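Local coordinates for putative cytoplasmic protein (PDB 4HFL) that probably acts as a type VI secretion effector of the Tae4 amidase family, cleaving amide bonds in the peptidoglycan of rival bacteria, at residues S78-T82 against D97-F101; S115-F121 against D153-L157; F130-W135 against S164-T168. All blocks are in the same frame, centred on the assembly; numbering follows the deposited sequence.

Contact 1: residues S78-T82 against D97-F101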
loop_
_atom_site.group_PDB
_atom_site.type_symbol
_atom_site.label_atom_id
_atom_site.label_comp_id
_atom_site.label_asym_id
_atom_site.label_seq_id
_atom_site.Cartn_x
_atom_site.Cartn_y
_atom_site.Cartn_z
ATOM N N SER A 78 -0.630 18.818 -1.753
ATOM C CA SER A 78 -1.243 19.118 -0.464
ATOM C C SER A 78 -2.190 18.014 0.002
ATOM O O SER A 78 -2.546 17.957 1.179
ATOM C CB SER A 78 -1.969 20.470 -0.506
ATOM O OG SER A 78 -2.905 20.534 -1.571
ATOM N N LYS A 79 -2.594 17.136 -0.914
ATOM C CA LYS A 79 -3.518 16.055 -0.570
ATOM C C LYS A 79 -2.829 14.899 0.155
ATOM O O LYS A 79 -3.491 14.100 0.826
ATOM C CB LYS A 79 -4.230 15.528 -1.821
ATOM C CG LYS A 79 -5.161 16.537 -2.475
ATOM C CD LYS A 79 -5.742 16.002 -3.775
ATOM C CE LYS A 79 -5.402 16.928 -4.936
ATOM N NZ LYS A 79 -6.185 16.620 -6.168
ATOM N N TYR A 80 -1.506 14.820 0.032
ATOM C CA TYR A 80 -0.772 13.658 0.526
ATOM C C TYR A 80 0.398 14.059 1.417
ATOM O O TYR A 80 1.266 14.826 1.001
ATOM C CB TYR A 80 -0.287 12.804 -0.658
ATOM C CG TYR A 80 -1.353 12.614 -1.721
ATOM C CD1 TYR A 80 -2.470 11.826 -1.479
ATOM C CD2 TYR A 80 -1.251 13.238 -2.957
ATOM C CE1 TYR A 80 -3.454 11.664 -2.438
ATOM C CE2 TYR A 80 -2.226 13.076 -3.923
ATOM C CZ TYR A 80 -3.322 12.287 -3.655
ATOM O OH TYR A 80 -4.296 12.119 -4.609
ATOM N N ALA A 81 0.418 13.540 2.643
ATOM C CA ALA A 81 1.515 13.821 3.575
ATOM C C ALA A 81 2.739 13.011 3.180
ATOM O O ALA A 81 2.679 11.780 3.115
ATOM C CB ALA A 81 1.109 13.499 5.008
ATOM N N THR A 82 3.845 13.700 2.910
ATOM C CA THR A 82 5.049 13.037 2.425
ATOM C C THR A 82 6.292 13.551 3.137
ATOM O O THR A 82 6.372 14.732 3.481
ATOM C CB THR A 82 5.233 13.241 0.898
ATOM O OG1 THR A 82 5.379 14.637 0.613
ATOM C CG2 THR A 82 4.024 12.688 0.119
ATOM N N ASP A 97 -4.009 8.346 2.796
ATOM C CA ASP A 97 -3.429 9.104 1.691
ATOM C C ASP A 97 -3.038 8.186 0.535
ATOM O O ASP A 97 -3.237 8.527 -0.631
ATOM C CB ASP A 97 -2.196 9.878 2.161
ATOM C CG ASP A 97 -2.534 11.012 3.119
ATOM O OD1 ASP A 97 -3.710 11.429 3.183
ATOM O OD2 ASP A 97 -1.608 11.501 3.794
ATOM N N MET A 98 -2.467 7.028 0.853
ATOM C CA MET A 98 -2.092 6.072 -0.187
ATOM C C MET A 98 -3.364 5.561 -0.874
ATOM O O MET A 98 -3.447 5.473 -2.115
ATOM C CB MET A 98 -1.302 4.916 0.432
ATOM C CG MET A 98 -0.913 3.807 -0.541
ATOM S SD MET A 98 -0.049 4.402 -2.021
ATOM C CE MET A 98 1.418 5.162 -1.301
ATOM N N ILE A 99 -4.359 5.259 -0.041
ATOM C CA ILE A 99 -5.657 4.779 -0.501
ATOM C C ILE A 99 -6.310 5.786 -1.449
ATOM O O ILE A 99 -6.822 5.405 -2.503
ATOM C CB ILE A 99 -6.581 4.431 0.703
ATOM C CG1 ILE A 99 -6.093 3.137 1.385
ATOM C CG2 ILE A 99 -8.005 4.272 0.258
ATOM C CD1 ILE A 99 -6.895 2.722 2.641
ATOM N N ALA A 100 -6.282 7.069 -1.091
ATOM C CA ALA A 100 -6.806 8.121 -1.977
ATOM C C ALA A 100 -5.961 8.295 -3.242
ATOM O O ALA A 100 -6.481 8.552 -4.326
ATOM C CB ALA A 100 -6.916 9.432 -1.222
ATOM N N PHE A 101 -4.649 8.134 -3.101
ATOM C CA PHE A 101 -3.724 8.358 -4.195
ATOM C C PHE A 101 -3.886 7.346 -5.318
ATOM O O PHE A 101 -3.838 7.709 -6.494
ATOM C CB PHE A 101 -2.294 8.311 -3.676
ATOM C CG PHE A 101 -1.252 8.505 -4.742
ATOM C CD1 PHE A 101 -1.291 9.614 -5.580
ATOM C CD2 PHE A 101 -0.218 7.591 -4.892
ATOM C CE1 PHE A 101 -0.317 9.802 -6.564
ATOM C CE2 PHE A 101 0.768 7.772 -5.871
ATOM C CZ PHE A 101 0.716 8.875 -6.705
HETATM O O HOH W 1 0.726 10.320 3.935
#
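Tyr80, Asp97 and Phe101 account for most of the 242 Å² buried where the loop 78-82 lies against helical residues 97-101. Tyr80 covers the most surface. Its ring reaches over the first turn of this segment, with CE1 3.8 Å from both CA and CB of Phe101 and 4.3 Å from Ala100 CB. The Phe101 ring presents its edge to the Tyr80 face in a T-shaped stack, centroids 5.3 Å apart and planes at 68°. Both residues are buried, so the pair fills the space between loop and helix.

Asp97 does the polar work. Its carboxylate accepts a nearly straight hydrogen bond from the loop backbone, Ala81 N to Asp97 OD2 at 3.1 Å and 168°. A water then donates to Asp97 OD2 and to Ala81 O, 2.6 Å from each, so one carboxylate oxygen ties down both the NH and, through the water, the carbonyl of Ala81. The loop has no regular secondary structure here, and this side chain gives its backbone a partner.

Met92 of strand 90-92 packs against Tyr80, Asp97 and Phe101 alike, while Phe101 also touches Leu67 of helix 59-69. The contact thus joins the approach to the small 82-84/90-92 hairpin to helix 95-106, whose Ile99 packs on strand 126-133 of the main sheet.

Contact 2: residues S115-F121 against D153-L157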
loop_
_atom_site.group_PDB
_atom_site.type_symbol
_atom_site.label_atom_id
_atom_site.label_comp_id
_atom_site.label_asym_id
_atom_site.label_seq_id
_atom_site.Cartn_x
_atom_site.Cartn_y
_atom_site.Cartn_z
ATOM N N SER A 115 -17.885 -6.634 2.309
ATOM C CA SER A 115 -17.673 -7.952 2.918
ATOM C C SER A 115 -16.736 -8.844 2.105
ATOM O O SER A 115 -17.156 -9.885 1.583
ATOM C CB SER A 115 -19.013 -8.655 3.088
ATOM O OG SER A 115 -19.942 -7.844 3.779
ATOM N N PRO A 116 -15.462 -8.440 2.001
ATOM C CA PRO A 116 -14.507 -9.063 1.075
ATOM C C PRO A 116 -14.005 -10.456 1.482
ATOM O O PRO A 116 -13.575 -10.661 2.627
ATOM C CB PRO A 116 -13.333 -8.099 1.109
ATOM C CG PRO A 116 -13.371 -7.508 2.502
ATOM C CD PRO A 116 -14.853 -7.353 2.791
ATOM N N THR A 117 -14.016 -11.378 0.518
ATOM C CA THR A 117 -13.524 -12.744 0.695
ATOM C C THR A 117 -12.592 -13.078 -0.469
ATOM O O THR A 117 -12.701 -12.460 -1.522
ATOM C CB THR A 117 -14.695 -13.726 0.676
ATOM O OG1 THR A 117 -15.348 -13.649 -0.601
ATOM C CG2 THR A 117 -15.674 -13.372 1.784
ATOM N N PRO A 118 -11.669 -14.052 -0.286
ATOM C CA PRO A 118 -10.705 -14.372 -1.360
ATOM C C PRO A 118 -11.341 -14.941 -2.639
ATOM O O PRO A 118 -10.781 -14.758 -3.708
ATOM C CB PRO A 118 -9.760 -15.408 -0.706
ATOM C CG PRO A 118 -10.507 -15.944 0.464
ATOM C CD PRO A 118 -11.394 -14.814 0.947
ATOM N N ALA A 119 -12.477 -15.624 -2.525
ATOM C CA ALA A 119 -13.201 -16.138 -3.691
ATOM C C ALA A 119 -13.495 -15.053 -4.742
ATOM O O ALA A 119 -13.485 -15.316 -5.946
ATOM C CB ALA A 119 -14.487 -16.792 -3.247
ATOM N N GLN A 120 -13.741 -13.830 -4.286
ATOM C CA GLN A 120 -14.018 -12.724 -5.201
ATOM C C GLN A 120 -12.782 -12.296 -6.009
ATOM O O GLN A 120 -12.901 -11.532 -6.967
ATOM C CB GLN A 120 -14.595 -11.544 -4.412
ATOM C CG GLN A 120 -15.690 -11.959 -3.419
ATOM C CD GLN A 120 -16.304 -10.783 -2.696
ATOM O OE1 GLN A 120 -16.120 -10.609 -1.489
ATOM N NE2 GLN A 120 -17.050 -9.972 -3.431
ATOM N N PHE A 121 -11.604 -12.798 -5.634
ATOM C CA PHE A 121 -10.359 -12.421 -6.320
ATOM C C PHE A 121 -9.584 -13.620 -6.859
ATOM O O PHE A 121 -8.388 -13.530 -7.110
ATOM C CB PHE A 121 -9.486 -11.564 -5.394
ATOM C CG PHE A 121 -10.205 -10.355 -4.852
ATOM C CD1 PHE A 121 -10.200 -9.146 -5.549
ATOM C CD2 PHE A 121 -10.922 -10.435 -3.669
ATOM C CE1 PHE A 121 -10.880 -8.045 -5.048
ATOM C CE2 PHE A 121 -11.598 -9.334 -3.162
ATOM C CZ PHE A 121 -11.580 -8.138 -3.856
ATOM N N ASP A 153 0.148 -9.381 4.476
ATOM C CA ASP A 153 -1.011 -10.002 5.107
ATOM C C ASP A 153 -2.286 -9.587 4.383
ATOM O O ASP A 153 -2.453 -8.415 4.030
ATOM C CB ASP A 153 -1.105 -9.624 6.591
ATOM C CG ASP A 153 0.037 -10.196 7.421
ATOM O OD1 ASP A 153 0.999 -9.450 7.700
ATOM O OD2 ASP A 153 -0.025 -11.385 7.806
ATOM N N CYS A 154 -3.177 -10.549 4.152
ATOM C CA CYS A 154 -4.511 -10.240 3.628
ATOM C C CYS A 154 -5.466 -9.932 4.766
ATOM O O CYS A 154 -5.269 -10.396 5.896
ATOM C CB CYS A 154 -5.070 -11.416 2.832
ATOM S SG CYS A 154 -4.005 -11.928 1.497
ATOM N N HIS A 155 -6.502 -9.153 4.463
ATOM C CA HIS A 155 -7.522 -8.819 5.447
ATOM C C HIS A 155 -8.899 -9.130 4.896
ATOM O O HIS A 155 -9.732 -8.235 4.690
ATOM C CB HIS A 155 -7.381 -7.355 5.878
ATOM C CG HIS A 155 -6.044 -7.051 6.474
ATOM N ND1 HIS A 155 -5.773 -7.205 7.817
ATOM C CD2 HIS A 155 -4.881 -6.655 5.902
ATOM C CE1 HIS A 155 -4.508 -6.898 8.052
ATOM N NE2 HIS A 155 -3.947 -6.557 6.905
ATOM N N PHE A 156 -9.120 -10.414 4.628
ATOM C CA PHE A 156 -10.425 -10.900 4.205
ATOM C C PHE A 156 -11.265 -11.150 5.450
ATOM O O PHE A 156 -10.752 -11.064 6.570
ATOM C CB PHE A 156 -10.275 -12.190 3.390
ATOM C CG PHE A 156 -9.587 -11.997 2.053
ATOM C CD1 PHE A 156 -10.167 -11.211 1.060
ATOM C CD2 PHE A 156 -8.373 -12.625 1.778
ATOM C CE1 PHE A 156 -9.549 -11.051 -0.173
ATOM C CE2 PHE A 156 -7.748 -12.464 0.547
ATOM C CZ PHE A 156 -8.334 -11.679 -0.428
ATOM N N LEU A 157 -12.548 -11.451 5.264
ATOM C CA LEU A 157 -13.428 -11.758 6.390
ATOM C C LEU A 157 -12.930 -12.961 7.188
ATOM O O LEU A 157 -12.757 -14.049 6.641
ATOM C CB LEU A 157 -14.854 -12.005 5.907
ATOM C CG LEU A 157 -15.642 -10.734 5.595
ATOM C CD1 LEU A 157 -17.080 -11.070 5.257
ATOM C CD2 LEU A 157 -15.578 -9.765 6.766
#
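Asp153 opens the second segment without touching 115-121, and Cys154 follows as an anchor: its disulfide to Cys150 closes a short covalent loop just before the contact begins. His155 comes near through its backbone, His155 O lying 4.3 Å from Pro116 CG, while its imidazole leads away to meet the rings of His141 and Phe165.

Phe156 is the centre of the contact, with 100 Å² covered. Pro118 lies over one face of its ring in a CH-pi contact, CD 3.9 Å from the ring centroid and 24° off the normal. The Thr117-Pro118 peptide is close too, Thr117 C being 3.4 Å from Phe156 CD1. Phe121 adds its own ring, with CD2 3.8 Å from Phe156 CE1, and Phe130 and Trp145 make further edge-to-face contacts with Phe156.

At Leu157 the backbone takes over: Leu157 N donates to Pro116 O at 2.9 Å. Its side chain spreads over the outer part of the loop, CD1 3.8 Å from Ser115 CB and CG 4.5 Å from Pro116 CD. The next residues, 158-161, are not modelled, so this is the last fixed point before a gap.

The partner loop is braced internally, since Thr117 N donates to Gln120 OE1 at 3.0 Å at the start of the 3-10 turn 118-120. The loop after strand 111-114 thus packs on the loop after strand 138-145, with Pro116 and Leu157 both on Pro167 of strand 166-174. Beyond the one hydrogen bond between the segments, the contact is mainly apolar packing of Phe156 and Leu157 on Pro116 and Pro118, with Phe121 at the margin.

Contact 3: residues F130-W135 against S164-T168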
loop_
_atom_site.group_PDB
_atom_site.type_symbol
_atom_site.label_atom_id
_atom_site.label_comp_id
_atom_site.label_asym_id
_atom_site.label_seq_id
_atom_site.Cartn_x
_atom_site.Cartn_y
_atom_site.Cartn_z
ATOM N N PHE A 130 -7.652 -3.197 1.571
ATOM C CA PHE A 130 -8.667 -3.689 2.491
ATOM C C PHE A 130 -8.990 -2.563 3.455
ATOM O O PHE A 130 -8.103 -2.089 4.131
ATOM C CB PHE A 130 -8.095 -4.837 3.325
ATOM C CG PHE A 130 -7.671 -6.036 2.520
ATOM C CD1 PHE A 130 -8.610 -6.940 2.044
ATOM C CD2 PHE A 130 -6.326 -6.268 2.255
ATOM C CE1 PHE A 130 -8.215 -8.057 1.316
ATOM C CE2 PHE A 130 -5.928 -7.382 1.537
ATOM C CZ PHE A 130 -6.876 -8.280 1.064
ATOM N N THR A 131 -10.247 -2.139 3.563
ATOM C CA THR A 131 -10.568 -1.126 4.570
ATOM C C THR A 131 -11.581 -1.670 5.537
ATOM O O THR A 131 -12.279 -2.629 5.230
ATOM C CB THR A 131 -11.125 0.153 3.960
ATOM O OG1 THR A 131 -12.227 -0.189 3.116
ATOM C CG2 THR A 131 -10.044 0.869 3.139
ATOM N N GLY A 132 -11.653 -1.065 6.716
ATOM C CA GLY A 132 -12.591 -1.514 7.721
ATOM C C GLY A 132 -12.472 -0.667 8.967
ATOM O O GLY A 132 -12.199 0.540 8.895
ATOM N N HIS A 133 -12.692 -1.271 10.125
ATOM C CA HIS A 133 -12.567 -0.507 11.353
ATOM C C HIS A 133 -12.018 -1.361 12.482
ATOM O O HIS A 133 -12.143 -2.587 12.475
ATOM C CB HIS A 133 -13.919 0.100 11.754
ATOM C CG HIS A 133 -15.007 -0.912 11.917
ATOM N ND1 HIS A 133 -15.173 -1.648 13.070
ATOM C CD2 HIS A 133 -15.983 -1.317 11.069
ATOM C CE1 HIS A 133 -16.207 -2.460 12.926
ATOM N NE2 HIS A 133 -16.711 -2.284 11.718
ATOM N N GLY A 134 -11.409 -0.696 13.454
ATOM C CA GLY A 134 -10.942 -1.357 14.653
ATOM C C GLY A 134 -11.985 -1.066 15.714
ATOM O O GLY A 134 -13.151 -0.848 15.399
ATOM N N TRP A 135 -11.584 -1.042 16.972
ATOM C CA TRP A 135 -12.520 -0.680 18.010
ATOM C C TRP A 135 -12.850 0.802 18.027
ATOM O O TRP A 135 -13.907 1.171 18.506
ATOM C CB TRP A 135 -12.005 -1.108 19.387
ATOM C CG TRP A 135 -12.127 -2.572 19.607
ATOM C CD1 TRP A 135 -11.209 -3.527 19.293
ATOM C CD2 TRP A 135 -13.243 -3.259 20.188
ATOM N NE1 TRP A 135 -11.683 -4.773 19.647
ATOM C CE2 TRP A 135 -12.932 -4.632 20.197
ATOM C CE3 TRP A 135 -14.473 -2.842 20.713
ATOM C CZ2 TRP A 135 -13.806 -5.592 20.707
ATOM C CZ3 TRP A 135 -15.341 -3.794 21.208
ATOM C CH2 TRP A 135 -15.004 -5.152 21.204
ATOM N N SER A 164 -7.811 -7.229 15.728
ATOM C CA SER A 164 -9.229 -6.968 15.954
ATOM C C SER A 164 -9.851 -6.104 14.846
ATOM O O SER A 164 -10.842 -5.405 15.088
ATOM C CB SER A 164 -9.414 -6.270 17.303
ATOM O OG SER A 164 -8.539 -6.808 18.273
ATOM N N PHE A 165 -9.278 -6.157 13.639
ATOM C CA PHE A 165 -9.714 -5.289 12.529
ATOM C C PHE A 165 -10.782 -5.926 11.631
ATOM O O PHE A 165 -10.528 -6.934 10.971
ATOM C CB PHE A 165 -8.501 -4.866 11.698
ATOM C CG PHE A 165 -8.835 -4.309 10.317
ATOM C CD1 PHE A 165 -9.067 -2.961 10.135
ATOM C CD2 PHE A 165 -8.851 -5.136 9.195
ATOM C CE1 PHE A 165 -9.351 -2.450 8.867
ATOM C CE2 PHE A 165 -9.129 -4.627 7.920
ATOM C CZ PHE A 165 -9.378 -3.288 7.759
ATOM N N ILE A 166 -11.967 -5.323 11.600
ATOM C CA ILE A 166 -13.091 -5.860 10.840
ATOM C C ILE A 166 -13.097 -5.212 9.472
ATOM O O ILE A 166 -13.291 -4.005 9.362
ATOM C CB ILE A 166 -14.450 -5.579 11.515
ATOM C CG1 ILE A 166 -14.430 -5.986 12.994
ATOM C CG2 ILE A 166 -15.566 -6.313 10.768
ATOM C CD1 ILE A 166 -14.403 -7.486 13.235
ATOM N N PRO A 167 -12.863 -6.016 8.423
ATOM C CA PRO A 167 -12.843 -5.541 7.037
ATOM C C PRO A 167 -14.262 -5.397 6.460
ATOM O O PRO A 167 -15.117 -6.261 6.677
ATOM C CB PRO A 167 -12.059 -6.643 6.313
ATOM C CG PRO A 167 -12.405 -7.884 7.081
ATOM C CD PRO A 167 -12.573 -7.461 8.520
ATOM N N THR A 168 -14.512 -4.311 5.735
ATOM C CA THR A 168 -15.833 -4.055 5.177
ATOM C C THR A 168 -15.820 -3.815 3.669
ATOM O O THR A 168 -16.881 -3.793 3.038
ATOM C CB THR A 168 -16.525 -2.871 5.883
ATOM O OG1 THR A 168 -15.702 -1.702 5.781
ATOM C CG2 THR A 168 -16.754 -3.197 7.360
#
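Phe130 enters the contact through its backbone, its O 4.0 Å from Phe165 CZ, while its ring turns away to pack on Phe156. At Thr131 the bonding is one-way: Thr131 O accepts from Thr168 N at 2.8 Å, while Thr168 O turns to Ser115.

Gly132 faces Pro167 as a non-hydrogen-bonded pair, CA to CA 4.1 Å. Ile166 O is 3.1 Å from Gly132 CA in a CA-H...O contact, and Phe165 CZ is 3.3 Å from Gly132 N; a beta carbon here would clash with Ile166 O and Pro167 CA.

His133 pairs with Ile166 through two bonds, His133 N to Ile166 O and Ile166 N to His133 O, both 2.9 Å. Ile166 CB lies over the imidazole face, 4.1 Å from its centroid, a CH-pi contact. In the conformer given, ND1 of His133 donates to Gly134 O at 3.2 Å. Trp135 brings NE1 to 3.6 Å from Ser164 CB.

Three backbone hydrogen bonds thus join strands 126-133 and 166-174, whose short segments splay at 122°, axes 4.4 Å apart at closest. Regular pairing gives way at Thr168, where Thr131 also bonds Asn169. Pro167, with no NH, sits in the non-hydrogen-bonded pair, where none is needed toward this strand.

Overall arrangement
Contact 1 closes first along the chain, and its centre lies 24 Å from contact 2, on the opposite side of the chain's centre, and 20 Å from contact 3. The segments of contacts 2 and 3 alternate in sequence, their centres 12 Å apart, at one end of the four-stranded sheet. Ser115 N probably bonds Thr168 O at 3.1 Å, tying the loop of contact 2 to strand 166-174, and His155 O packs on Phe130 CD1 at 3.2 Å. Contact 1 reaches this sheet through helix 95-106, where Ile99 CD1 meets Thr131 CG2 at 3.7 Å. Helix 95-106 thus packs against the sheet, which is consistent with the papain-like layout expected for the Peptidase CA clan.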